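Local structure of ribokinase (Cryptococcus neoformans var. grubii serotype A, 6CW5) at residues 19-24 and 66-71. The protein probably phosphorylates D-ribose at O-5, using ATP and a divalent cation, most likely magnesium, to give D-ribose 5-phosphate. Residues are numbered along the deposited sequence; the frame is centred on the assembly and turned at random. Where two conformers were deposited one is given.
Sequences GSVNID and VELDGA
Gly19 and Asp69 join the two segments through one direct hydrogen bond: Gly19 N donates to Asp69 O over 3.2 Å, with an N-H...O angle of 156°. Gly19 directly follows strand 15-18, which runs parallel to strand 66-73 in the large central sheet, and this bond carries the pairing just past the strand end. Asp69 O also accepts from Arg18 NH1, while its carboxylate is held elsewhere, by Tyr155 OH at OD2 and a salt bridge to Lys94 at OD1.

Beyond Gly19 the backbones part, and two waters take over the bridging. Water 1 accepts from Ala71 N at 2.9 Å and lies 2.8 Å from Gly19 O, to which it can donate. Water 2 lies between two carbonyls, 2.8 Å from both Val21 O and Ala71 O, within hydrogen-bonding distance of each. Gly70 CA comes within 3.9 Å of Gly19 O.

The apolar part is a single methyl-to-methyl contact, Val21 CG2 against Leu68 CD2 at 3.6 Å, the two side chains meeting at a slant. With CG1 anti to the backbone N (chi1 179°), Val21 keeps CG2 beside that nitrogen and turned to the leucine. Val17 touches Leu68, and Ala53 of helix 51-61 touches Val21.

The contact thus lies where the chain leaves the central sheet for strand 22-29 of the smaller sheet, bringing Asn22, Ile23 and Asp24 to the predicted substrate site. Its chemistry, one direct bond followed by two water bridges, implies that the diverging chains stay linked through two water molecules held between backbone polar groups, beside a small hydrophobic contact.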
loop_
_atom_site.group_PDB
_atom_site.type_symbol
_atom_site.label_atom_id
_atom_site.label_comp_id
_atom_site.label_asym_id
_atom_site.label_seq_id
_atom_site.Cartn_x
_atom_site.Cartn_y
_atom_site.Cartn_z
ATOM N N GLY A 19 11.499 1.103 -4.749
ATOM C CA GLY A 19 12.158 1.710 -3.603
ATOM C C GLY A 19 12.430 3.182 -3.804
ATOM O O GLY A 19 11.875 3.829 -4.685
ATOM N N SER A 20 13.301 3.694 -2.964
ATOM C CA SER A 20 13.449 5.130 -2.761
ATOM C C SER A 20 14.582 5.715 -3.585
ATOM O O SER A 20 15.543 5.028 -3.940
ATOM C CB SER A 20 13.737 5.375 -1.276
ATOM O OG SER A 20 14.895 4.633 -0.901
ATOM N N VAL A 21 14.490 7.035 -3.802
ATOM C CA VAL A 21 15.568 7.869 -4.313
ATOM C C VAL A 21 15.727 9.025 -3.346
ATOM O O VAL A 21 14.745 9.699 -3.026
ATOM C CB VAL A 21 15.256 8.399 -5.719
ATOM C CG1 VAL A 21 16.398 9.290 -6.244
ATOM C CG2 VAL A 21 14.994 7.221 -6.656
ATOM N N ASN A 22 16.956 9.247 -2.872
ATOM C CA ASN A 22 17.244 10.331 -1.945
ATOM C C ASN A 22 18.336 11.217 -2.508
ATOM O O ASN A 22 19.259 10.752 -3.185
ATOM C CB ASN A 22 17.746 9.831 -0.585
ATOM C CG ASN A 22 16.678 9.108 0.208
ATOM O OD1 ASN A 22 15.494 9.380 0.073
ATOM N ND2 ASN A 22 17.108 8.228 1.065
ATOM N N ILE A 23 18.227 12.498 -2.203
ATOM C CA ILE A 23 19.382 13.388 -2.274
ATOM C C ILE A 23 20.011 13.341 -0.888
ATOM O O ILE A 23 19.383 13.748 0.087
ATOM C CB ILE A 23 18.983 14.806 -2.682
ATOM C CG1 ILE A 23 18.387 14.757 -4.090
ATOM C CG2 ILE A 23 20.205 15.737 -2.619
ATOM C CD1 ILE A 23 17.811 16.094 -4.571
ATOM N N ASP A 24 21.238 12.811 -0.799
ATOM C CA ASP A 24 21.947 12.679 0.464
ATOM C C ASP A 24 22.696 13.971 0.730
ATOM O O ASP A 24 23.443 14.440 -0.125
ATOM C CB ASP A 24 22.956 11.530 0.422
ATOM C CG ASP A 24 22.290 10.146 0.427
ATOM O OD1 ASP A 24 21.051 10.067 0.549
ATOM O OD2 ASP A 24 23.040 9.159 0.329
ATOM N N VAL A 66 18.183 -4.002 -14.747
ATOM C CA VAL A 66 17.429 -3.566 -13.580
ATOM C C VAL A 66 16.614 -2.343 -13.952
ATOM O O VAL A 66 17.016 -1.533 -14.799
ATOM C CB VAL A 66 18.368 -3.282 -12.379
ATOM C CG1 VAL A 66 19.435 -2.219 -12.754
ATOM C CG2 VAL A 66 17.567 -2.890 -11.166
ATOM N N GLU A 67 15.435 -2.251 -13.355
ATOM C CA GLU A 67 14.513 -1.123 -13.494
ATOM C C GLU A 67 14.155 -0.616 -12.106
ATOM O O GLU A 67 13.986 -1.418 -11.193
ATOM C CB GLU A 67 13.208 -1.526 -14.199
ATOM C CG GLU A 67 13.356 -2.055 -15.613
ATOM C CD GLU A 67 13.209 -0.985 -16.674
ATOM O OE1 GLU A 67 12.596 0.082 -16.414
ATOM O OE2 GLU A 67 13.719 -1.223 -17.786
ATOM N N LEU A 68 14.009 0.702 -11.952
ATOM C CA LEU A 68 13.634 1.304 -10.673
ATOM C C LEU A 68 12.223 1.882 -10.760
ATOM O O LEU A 68 11.885 2.573 -11.737
ATOM C CB LEU A 68 14.638 2.391 -10.270
ATOM C CG LEU A 68 14.320 3.139 -8.969
ATOM C CD1 LEU A 68 14.360 2.196 -7.764
ATOM C CD2 LEU A 68 15.300 4.320 -8.772
ATOM N N ASP A 69 11.374 1.524 -9.788
ATOM C CA ASP A 69 9.988 1.985 -9.722
ATOM C C ASP A 69 9.867 2.860 -8.471
ATOM O O ASP A 69 10.078 2.384 -7.357
ATOM C CB ASP A 69 9.042 0.772 -9.674
ATOM C CG ASP A 69 7.575 1.144 -9.604
ATOM O OD1 ASP A 69 7.227 2.248 -9.151
ATOM O OD2 ASP A 69 6.756 0.287 -9.940
ATOM N N GLY A 70 9.533 4.137 -8.646
ATOM C CA GLY A 70 9.468 5.032 -7.500
ATOM C C GLY A 70 9.182 6.441 -7.979
ATOM O O GLY A 70 8.587 6.612 -9.044
ATOM N N ALA A 71 9.597 7.457 -7.225
ATOM C CA ALA A 71 9.255 8.813 -7.629
ATOM C C ALA A 71 10.291 9.797 -7.108
ATOM O O ALA A 71 10.856 9.620 -6.024
ATOM C CB ALA A 71 7.870 9.211 -7.118
HETATM O O HOH W 1 10.913 6.432 -4.804
HETATM O O HOH W 2 12.367 10.833 -4.053
#